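PDB 4DBF: 2-hydroxyhepta-2,4-diene-1,7-dioate isomerase from Corynebacterium glutamicum, which probably decarboxylates oxaloacetate with the help of a bound magnesium ion, as a member of the fumarylacetoacetate hydrolase (FAH) family, and may also act as an isomerase. Local coordinates for residues A[27-32]-A[65-70]; A[40-45]-A[278-283]; A[105-110]-A[231-236]. One frame throughout, in Å; residues are numbered along the deposited sequence.

Overall arrangement
Contact 1 is a surface contact of mixed chemistry: in the N-terminal region it joins a hairpin turn to strand 65-68 through a salt bridge and a CH-pi contact, while the turn also holds a hydrated magnesium ion. Contacts 2 and 3 are partly buried. Contact 2 ties a loop of the same region to strand 279-287 of the FAH region, using a carboxylate and one bridging water. Contacts 1 and 2 both lie beside strands 31-38 and 48-52 and touch each other, Leu69 packing on Val44. Contact 3 lies across the centre of the chain, its centre about 28 Å from that of contact 2, and joins strand 108-112 to the loop before helix 235-243 purely through apolar side chains.

Contact 1. Residues A[27-32]-A[65-70]; sequences ATPDGM and REWPLK. With MG (magnesium ion), chain D.
Arg65 meets Asp30 in a salt bridge, its NH1 donating to Asp30 OD2 over 2.7 Å with an N-H...O angle of 155°. The acceptor lies in the plane of the guanidinium, at its edge, but NH1 comes to the anti side of OD2, tilted out of the carboxylate plane, and the two flat groups stand almost perpendicular. The other carboxylate oxygen, Asp30 OD1, binds a magnesium ion at 1.9 Å, and five waters complete six ligands; one of them also donates to OD2. Aspartate suits this turn because its two oxygens can serve metal and arginine separately, which probably keeps it ionised. Two residues on, Trp67 offers a face of its indole to Thr28: CG2 lies 3.9 Å from the centroid of the six-membered ring and 13° off its normal, a CH-pi contact. At chi1 79° Thr28 OG1 lies between the backbone N and the carbonyl carbon, where it donates to Gly31 O at 2.9 Å, and CG2 is left anti to the carbonyl carbon, over the ring. Gly31 closes the type I turn begun at Thr28, with a positive phi easily adopted by glycine. This hairpin turn links strands 22-28 and 31-38. Strand 65-68 pairs with strand 48-52, whose Glu51 forms a second salt bridge with Arg65 NE, while Trp67 also packs on Ile26 of strand 22-28 and on Val72.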
loop_
_atom_site.group_PDB
_atom_site.type_symbol
_atom_site.label_atom_id
_atom_site.label_comp_id
_atom_site.label_asym_id
_atom_site.label_seq_id
_atom_site.Cartn_x
_atom_site.Cartn_y
_atom_site.Cartn_z
ATOM N N ALA A 27 6.619 20.378 -11.564
ATOM C CA ALA A 27 5.556 20.994 -12.269
ATOM C C ALA A 27 6.130 22.237 -12.943
ATOM O O ALA A 27 6.854 22.974 -12.348
ATOM C CB ALA A 27 4.438 21.360 -11.347
ATOM N N THR A 28 5.773 22.413 -14.192
ATOM C CA THR A 28 6.180 23.544 -14.976
ATOM C C THR A 28 4.963 24.165 -15.649
ATOM O O THR A 28 3.937 23.586 -15.655
ATOM C CB THR A 28 7.172 23.116 -16.065
ATOM O OG1 THR A 28 6.464 22.543 -17.129
ATOM C CG2 THR A 28 8.178 22.113 -15.524
ATOM N N PRO A 29 5.140 25.315 -16.264
ATOM C CA PRO A 29 4.042 25.953 -16.955
ATOM C C PRO A 29 3.510 25.067 -18.039
ATOM O O PRO A 29 2.415 25.214 -18.450
ATOM C CB PRO A 29 4.675 27.202 -17.529
ATOM C CG PRO A 29 5.788 27.476 -16.654
ATOM C CD PRO A 29 6.336 26.131 -16.335
ATOM N N ASP A 30 4.298 24.109 -18.462
ATOM C CA ASP A 30 3.889 23.221 -19.516
ATOM C C ASP A 30 3.332 21.882 -19.066
ATOM O O ASP A 30 2.931 21.134 -19.875
ATOM C CB ASP A 30 5.016 23.001 -20.523
ATOM C CG ASP A 30 4.512 22.491 -21.864
ATOM O OD1 ASP A 30 3.543 23.009 -22.433
ATOM O OD2 ASP A 30 5.078 21.535 -22.349
ATOM N N GLY A 31 3.321 21.626 -17.767
ATOM C CA GLY A 31 2.909 20.367 -17.199
ATOM C C GLY A 31 3.990 19.777 -16.296
ATOM O O GLY A 31 4.850 20.469 -15.881
ATOM N N MET A 32 3.927 18.491 -16.051
ATOM C CA MET A 32 4.858 17.794 -15.176
ATOM C C MET A 32 5.800 16.909 -15.907
ATOM O O MET A 32 5.450 16.312 -16.854
ATOM C CB MET A 32 4.099 16.879 -14.255
ATOM C CG MET A 32 3.280 17.549 -13.222
ATOM S SD MET A 32 2.345 16.347 -12.281
ATOM C CE MET A 32 1.758 17.455 -11.057
ATOM N N ARG A 65 14.755 20.558 -22.999
ATOM C CA ARG A 65 14.101 21.569 -22.188
ATOM C C ARG A 65 14.714 21.699 -20.817
ATOM O O ARG A 65 15.024 20.732 -20.200
ATOM C CB ARG A 65 12.624 21.289 -22.027
ATOM C CG ARG A 65 11.883 20.963 -23.281
ATOM C CD ARG A 65 10.411 21.261 -23.123
ATOM N NE ARG A 65 9.767 20.259 -22.316
ATOM C CZ ARG A 65 8.469 20.156 -22.146
ATOM N NH1 ARG A 65 7.665 21.000 -22.728
ATOM N NH2 ARG A 65 7.994 19.212 -21.397
ATOM N N GLU A 66 14.855 22.921 -20.359
ATOM C CA GLU A 66 15.331 23.195 -19.027
ATOM C C GLU A 66 14.740 24.467 -18.440
ATOM O O GLU A 66 14.228 25.285 -19.139
ATOM C CB GLU A 66 16.847 23.219 -18.939
ATOM C CG GLU A 66 17.511 24.169 -19.881
ATOM C CD GLU A 66 18.907 23.742 -20.264
ATOM O OE1 GLU A 66 19.604 23.181 -19.423
ATOM O OE2 GLU A 66 19.287 23.950 -21.412
ATOM N N TRP A 67 14.818 24.567 -17.125
ATOM C CA TRP A 67 14.351 25.707 -16.397
ATOM C C TRP A 67 15.261 25.958 -15.261
ATOM O O TRP A 67 15.741 25.022 -14.671
ATOM C CB TRP A 67 12.961 25.452 -15.797
ATOM C CG TRP A 67 11.892 25.019 -16.751
ATOM C CD1 TRP A 67 10.918 25.791 -17.324
ATOM C CD2 TRP A 67 11.662 23.706 -17.265
ATOM N NE1 TRP A 67 10.130 25.066 -18.123
ATOM C CE2 TRP A 67 10.531 23.808 -18.143
ATOM C CE3 TRP A 67 12.254 22.499 -17.092
ATOM C CZ2 TRP A 67 10.027 22.728 -18.786
ATOM C CZ3 TRP A 67 11.744 21.423 -17.749
ATOM C CH2 TRP A 67 10.667 21.532 -18.586
ATOM N N PRO A 68 15.489 27.214 -14.912
ATOM C CA PRO A 68 16.036 27.536 -13.607
ATOM C C PRO A 68 15.113 26.948 -12.555
ATOM O O PRO A 68 13.934 27.019 -12.716
ATOM C CB PRO A 68 15.964 29.047 -13.564
ATOM C CG PRO A 68 15.811 29.472 -14.943
ATOM C CD PRO A 68 15.038 28.420 -15.599
ATOM N N LEU A 69 15.664 26.368 -11.518
ATOM C CA LEU A 69 14.875 25.674 -10.525
ATOM C C LEU A 69 13.844 26.563 -9.863
ATOM O O LEU A 69 12.770 26.123 -9.571
ATOM C CB LEU A 69 15.747 25.016 -9.481
ATOM C CG LEU A 69 15.042 24.037 -8.556
ATOM C CD1 LEU A 69 14.147 23.092 -9.304
ATOM C CD2 LEU A 69 16.010 23.274 -7.712
ATOM N N LYS A 70 14.215 27.819 -9.657
ATOM C CA LYS A 70 13.348 28.845 -9.135
ATOM C C LYS A 70 12.081 29.107 -9.942
ATOM O O LYS A 70 11.148 29.598 -9.409
ATOM C CB LYS A 70 14.128 30.151 -8.901
ATOM C CG LYS A 70 14.357 30.976 -10.143
ATOM C CD LYS A 70 14.728 32.412 -9.844
ATOM C CE LYS A 70 15.526 33.004 -10.981
ATOM N NZ LYS A 70 14.794 33.083 -12.273
HETATM MG MG MG D . 2.162 22.501 -23.672
HETATM O O HOH W 1 1.525 21.218 -22.182
HETATM O O HOH W 2 3.096 20.967 -24.583
HETATM O O HOH W 3 0.397 21.948 -24.940
HETATM O O HOH W 4 2.646 24.132 -25.133
HETATM O O HOH W 5 0.851 24.176 -22.766
#

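Contact 2. Residues A[40-45]-A[278-283]; sequences EGDDVA and IGKLGN
Asp42 and Gly279 bring their CA atoms to 6.0 Å where the loop between strands 31-38 and 48-52 passes the start of strand 279-287, without any direct hydrogen bond between the two segments. The strand begins at a classic beta bulge, in which Ile278 and Gly279 both face Ile275 of the neighbouring strand 270-275. Glycine suits the second bulge position twice over: its phi of 145° is easily reached only without a side chain, and its bare CA lets a carboxylate come close. Asp42 comes up to this CA. With CG anti to the backbone N (chi1 -169°), its side chain extends from the loop to the strand, and OD2 rests 3.3 Å from Gly279 CA. OD1 is turned toward the chain of Lys280, 4.3 Å from its CG, while Lys280 NZ stays 5.1 Å from OD1. The two charges are thus near without touching, and any attraction between them is probably modest. Lysine suits this exposed position at the start of the strand, its extended chain passing the Asp42 carboxylate; the side chain also touches Glu272 and Glu274 of strand 270-275.

Ile278 points away from the loop into apolar company, Phe162 and Ile164 of strand 159-170, as befits a buried isoleucine; its side chain is about 10 Å from that of Glu138, a magnesium ligand, whereas Asp42 packs on Trp195 of strand 190-197. The contact thereby joins the N-terminal region to the FAH region. A single water completes the link, accepting from Lys280 N at 2.9 Å and donating to Asp42 OD2 at 2.7 Å.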
loop_
_atom_site.group_PDB
_atom_site.type_symbol
_atom_site.label_atom_id
_atom_site.label_comp_id
_atom_site.label_asym_id
_atom_site.label_seq_id
_atom_site.Cartn_x
_atom_site.Cartn_y
_atom_site.Cartn_z
ATOM N N GLU A 40 25.595 23.520 -8.269
ATOM C CA GLU A 40 26.246 23.323 -6.996
ATOM C C GLU A 40 25.401 23.727 -5.854
ATOM O O GLU A 40 24.693 24.695 -5.900
ATOM C CB GLU A 40 27.553 24.087 -6.916
ATOM C CG GLU A 40 28.593 23.606 -7.882
ATOM C CD GLU A 40 29.335 22.376 -7.406
ATOM O OE1 GLU A 40 28.704 21.431 -6.886
ATOM O OE2 GLU A 40 30.564 22.369 -7.577
ATOM N N GLY A 41 25.489 22.952 -4.806
ATOM C CA GLY A 41 24.856 23.313 -3.583
ATOM C C GLY A 41 23.433 22.873 -3.491
ATOM O O GLY A 41 22.976 22.036 -4.219
ATOM N N ASP A 42 22.748 23.486 -2.559
ATOM C CA ASP A 42 21.425 23.116 -2.214
ATOM C C ASP A 42 20.612 24.295 -2.569
ATOM O O ASP A 42 19.425 24.321 -2.360
ATOM C CB ASP A 42 21.391 22.954 -0.711
ATOM C CG ASP A 42 20.141 22.330 -0.239
ATOM O OD1 ASP A 42 19.525 22.860 0.688
ATOM O OD2 ASP A 42 19.793 21.306 -0.806
ATOM N N ASP A 43 21.286 25.308 -3.077
ATOM C CA ASP A 43 20.655 26.587 -3.249
ATOM C C ASP A 43 19.939 26.705 -4.562
ATOM O O ASP A 43 20.533 26.711 -5.602
ATOM C CB ASP A 43 21.662 27.693 -3.044
ATOM C CG ASP A 43 21.141 29.026 -3.428
ATOM O OD1 ASP A 43 20.508 29.706 -2.617
ATOM O OD2 ASP A 43 21.400 29.421 -4.556
ATOM N N VAL A 44 18.635 26.810 -4.466
ATOM C CA VAL A 44 17.740 26.776 -5.595
ATOM C C VAL A 44 17.958 27.869 -6.610
ATOM O O VAL A 44 17.695 27.688 -7.769
ATOM C CB VAL A 44 16.299 26.774 -5.115
ATOM C CG1 VAL A 44 15.402 27.450 -6.117
ATOM C CG2 VAL A 44 15.858 25.365 -4.808
ATOM N N ALA A 45 18.471 28.998 -6.170
ATOM C CA ALA A 45 18.860 30.029 -7.093
ATOM C C ALA A 45 19.957 29.572 -8.010
ATOM O O ALA A 45 20.120 30.105 -9.062
ATOM C CB ALA A 45 19.285 31.270 -6.355
ATOM N N ILE A 278 21.767 15.420 0.797
ATOM C CA ILE A 278 20.514 15.359 0.061
ATOM C C ILE A 278 19.973 16.777 0.007
ATOM O O ILE A 278 19.880 17.360 -1.066
ATOM C CB ILE A 278 19.491 14.367 0.751
ATOM C CG1 ILE A 278 20.168 12.994 0.953
ATOM C CG2 ILE A 278 18.139 14.340 -0.070
ATOM C CD1 ILE A 278 19.193 11.894 1.467
ATOM N N GLY A 279 19.640 17.360 1.160
ATOM C CA GLY A 279 19.063 18.699 1.159
ATOM C C GLY A 279 18.042 18.895 2.238
ATOM O O GLY A 279 18.201 18.369 3.325
ATOM N N LYS A 280 16.978 19.622 1.928
ATOM C CA LYS A 280 15.974 19.944 2.954
ATOM C C LYS A 280 14.576 19.648 2.447
ATOM O O LYS A 280 14.284 19.884 1.286
ATOM C CB LYS A 280 16.080 21.427 3.344
ATOM C CG LYS A 280 17.286 21.729 4.226
ATOM C CD LYS A 280 17.365 23.252 4.432
ATOM C CE LYS A 280 18.586 23.614 5.255
ATOM N NZ LYS A 280 18.778 25.105 5.257
ATOM N N LEU A 281 13.735 19.124 3.312
ATOM C CA LEU A 281 12.341 18.856 3.011
ATOM C C LEU A 281 11.479 19.647 3.983
ATOM O O LEU A 281 11.384 19.274 5.175
ATOM C CB LEU A 281 12.032 17.326 3.085
ATOM C CG LEU A 281 10.559 16.915 2.835
ATOM C CD1 LEU A 281 10.090 17.354 1.391
ATOM C CD2 LEU A 281 10.450 15.389 3.030
ATOM N N GLY A 282 10.862 20.746 3.497
ATOM C CA GLY A 282 10.059 21.672 4.357
ATOM C C GLY A 282 8.589 21.561 3.980
ATOM O O GLY A 282 8.270 21.431 2.792
ATOM N N ASN A 283 7.693 21.592 4.976
ATOM C CA ASN A 283 6.250 21.596 4.715
ATOM C C ASN A 283 5.533 22.445 5.752
ATOM O O ASN A 283 5.811 22.350 6.965
ATOM C CB ASN A 283 5.653 20.160 4.764
ATOM C CG ASN A 283 6.192 19.264 3.651
ATOM O OD1 ASN A 283 5.594 19.152 2.551
ATOM N ND2 ASN A 283 7.301 18.625 3.920
HETATM O O HOH W 6 17.123 21.437 -0.386
#

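Contact 3. Residues A[105-110]-A[231-236]; sequences LPPTLF and MIMKMG
Met233 and Ile232 close on Pro107 where the loop before helix 235-243 of the FAH region runs past the start of strand 108-112. Lys234 occupies the N-cap position of the helix, so the contact sits immediately ahead of its first turn. From CA, the side chain of Met233 sets out toward the proline. CB, 5.0 Å from Pro107 CG, is too far to touch it. CG makes the first touch, 4.0 Å from Pro107 CG. The chain is extended to this point (chi2 179°), which takes SD on along the ring to lie 4.0 Å from Pro107 CB. There it bends (chi3 46°), and the terminal CE swings away, 5.6 Å from that same CB. Methionine suits the place because a flexible, unbranched thioether can follow the outline of a rigid ring; the side chain also packs on Ile238 and Phe241 of helix 235-243.

Pro107 suits its side of the contact as well, presenting a compact apolar ring just before the strand, and it also packs on Ile86 of strand 83-87, the antiparallel neighbour of 108-112. The loop is held independently by Asn89, which pairs with the backbone of Ile232 and accepts from Met233 N through OD1. Beyond the proline, Thr108 OG1 hydrogen-bonds Asp177 O of the second subunit, so this end of the strand also reaches the dimer interface. Ile232, itself exposed, touches the same ring atom as Met233 CG: its branched CB sends CG2, anti to the backbone N, to within 4.1 Å of Pro107 CG.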
loop_
_atom_site.group_PDB
_atom_site.type_symbol
_atom_site.label_atom_id
_atom_site.label_comp_id
_atom_site.label_asym_id
_atom_site.label_seq_id
_atom_site.Cartn_x
_atom_site.Cartn_y
_atom_site.Cartn_z
ATOM N N LEU A 105 11.318 -4.947 21.788
ATOM C CA LEU A 105 10.617 -5.349 20.602
ATOM C C LEU A 105 11.429 -4.956 19.411
ATOM O O LEU A 105 11.930 -3.879 19.330
ATOM C CB LEU A 105 9.284 -4.643 20.517
ATOM C CG LEU A 105 8.295 -4.616 21.660
ATOM C CD1 LEU A 105 8.090 -3.220 22.192
ATOM C CD2 LEU A 105 6.969 -5.245 21.265
ATOM N N PRO A 106 11.594 -5.866 18.503
ATOM C CA PRO A 106 12.508 -5.610 17.417
ATOM C C PRO A 106 11.874 -4.727 16.366
ATOM O O PRO A 106 10.719 -4.506 16.408
ATOM C CB PRO A 106 12.778 -6.979 16.881
ATOM C CG PRO A 106 11.588 -7.724 17.201
ATOM C CD PRO A 106 11.147 -7.249 18.518
ATOM N N PRO A 107 12.676 -4.228 15.463
ATOM C CA PRO A 107 12.166 -3.442 14.355
ATOM C C PRO A 107 11.012 -4.120 13.653
ATOM O O PRO A 107 10.987 -5.290 13.559
ATOM C CB PRO A 107 13.362 -3.341 13.444
ATOM C CG PRO A 107 14.519 -3.354 14.361
ATOM C CD PRO A 107 14.125 -4.371 15.374
ATOM N N THR A 108 10.070 -3.347 13.173
ATOM C CA THR A 108 8.899 -3.880 12.561
ATOM C C THR A 108 8.581 -3.095 11.300
ATOM O O THR A 108 8.792 -1.941 11.258
ATOM C CB THR A 108 7.718 -3.813 13.536
ATOM O OG1 THR A 108 6.638 -4.591 13.068
ATOM C CG2 THR A 108 7.288 -2.401 13.747
ATOM N N LEU A 109 8.055 -3.776 10.312
ATOM C CA LEU A 109 7.700 -3.201 9.055
ATOM C C LEU A 109 6.269 -2.707 9.084
ATOM O O LEU A 109 5.450 -3.290 9.680
ATOM C CB LEU A 109 7.860 -4.289 8.016
ATOM C CG LEU A 109 7.577 -4.149 6.554
ATOM C CD1 LEU A 109 8.256 -5.290 5.818
ATOM C CD2 LEU A 109 6.096 -4.217 6.352
ATOM N N PHE A 110 5.997 -1.613 8.410
ATOM C CA PHE A 110 4.629 -1.203 8.168
ATOM C C PHE A 110 4.498 -0.477 6.826
ATOM O O PHE A 110 5.471 -0.207 6.171
ATOM C CB PHE A 110 4.050 -0.412 9.340
ATOM C CG PHE A 110 4.664 0.915 9.545
ATOM C CD1 PHE A 110 5.804 1.044 10.241
ATOM C CD2 PHE A 110 4.080 2.025 9.058
ATOM C CE1 PHE A 110 6.386 2.252 10.422
ATOM C CE2 PHE A 110 4.654 3.239 9.223
ATOM C CZ PHE A 110 5.813 3.359 9.900
ATOM N N MET A 231 20.834 3.396 13.641
ATOM C CA MET A 231 19.965 2.349 13.089
ATOM C C MET A 231 20.283 0.982 13.676
ATOM O O MET A 231 21.430 0.625 13.761
ATOM C CB MET A 231 20.104 2.267 11.555
ATOM C CG MET A 231 19.228 3.302 10.864
ATOM S SD MET A 231 19.770 3.587 9.156
ATOM C CE MET A 231 19.056 2.230 8.342
ATOM N N ILE A 232 19.264 0.212 14.013
ATOM C CA ILE A 232 19.455 -1.138 14.486
ATOM C C ILE A 232 19.654 -2.133 13.342
ATOM O O ILE A 232 20.607 -2.952 13.345
ATOM C CB ILE A 232 18.274 -1.518 15.417
ATOM C CG1 ILE A 232 18.265 -0.596 16.652
ATOM C CG2 ILE A 232 18.315 -3.008 15.795
ATOM C CD1 ILE A 232 16.906 -0.614 17.394
ATOM N N MET A 233 18.744 -2.106 12.357
ATOM C CA MET A 233 18.996 -2.821 11.096
ATOM C C MET A 233 19.592 -1.819 10.161
ATOM O O MET A 233 19.004 -0.732 9.947
ATOM C CB MET A 233 17.718 -3.390 10.486
ATOM C CG MET A 233 16.985 -4.360 11.331
ATOM S SD MET A 233 15.452 -4.942 10.489
ATOM C CE MET A 233 15.885 -5.330 8.874
ATOM N N LYS A 234 20.807 -2.128 9.691
ATOM C CA LYS A 234 21.514 -1.326 8.708
ATOM C C LYS A 234 20.835 -1.481 7.370
ATOM O O LYS A 234 20.016 -2.394 7.202
ATOM C CB LYS A 234 22.963 -1.808 8.607
ATOM C CG LYS A 234 23.650 -1.917 9.979
ATOM C CD LYS A 234 25.157 -2.019 9.846
ATOM C CE LYS A 234 25.870 -1.347 11.018
ATOM N NZ LYS A 234 27.080 -2.124 11.286
ATOM N N MET A 235 21.251 -0.658 6.408
ATOM C CA MET A 235 20.587 -0.577 5.127
ATOM C C MET A 235 20.391 -1.949 4.440
ATOM O O MET A 235 19.310 -2.290 3.955
ATOM C CB MET A 235 21.366 0.380 4.239
ATOM C CG MET A 235 20.687 0.644 2.966
ATOM S SD MET A 235 19.105 1.514 3.192
ATOM C CE MET A 235 19.346 2.646 4.516
ATOM N N GLY A 236 21.449 -2.743 4.412
ATOM C CA GLY A 236 21.405 -3.987 3.657
ATOM C C GLY A 236 20.472 -4.946 4.334
ATOM O O GLY A 236 19.761 -5.680 3.678
#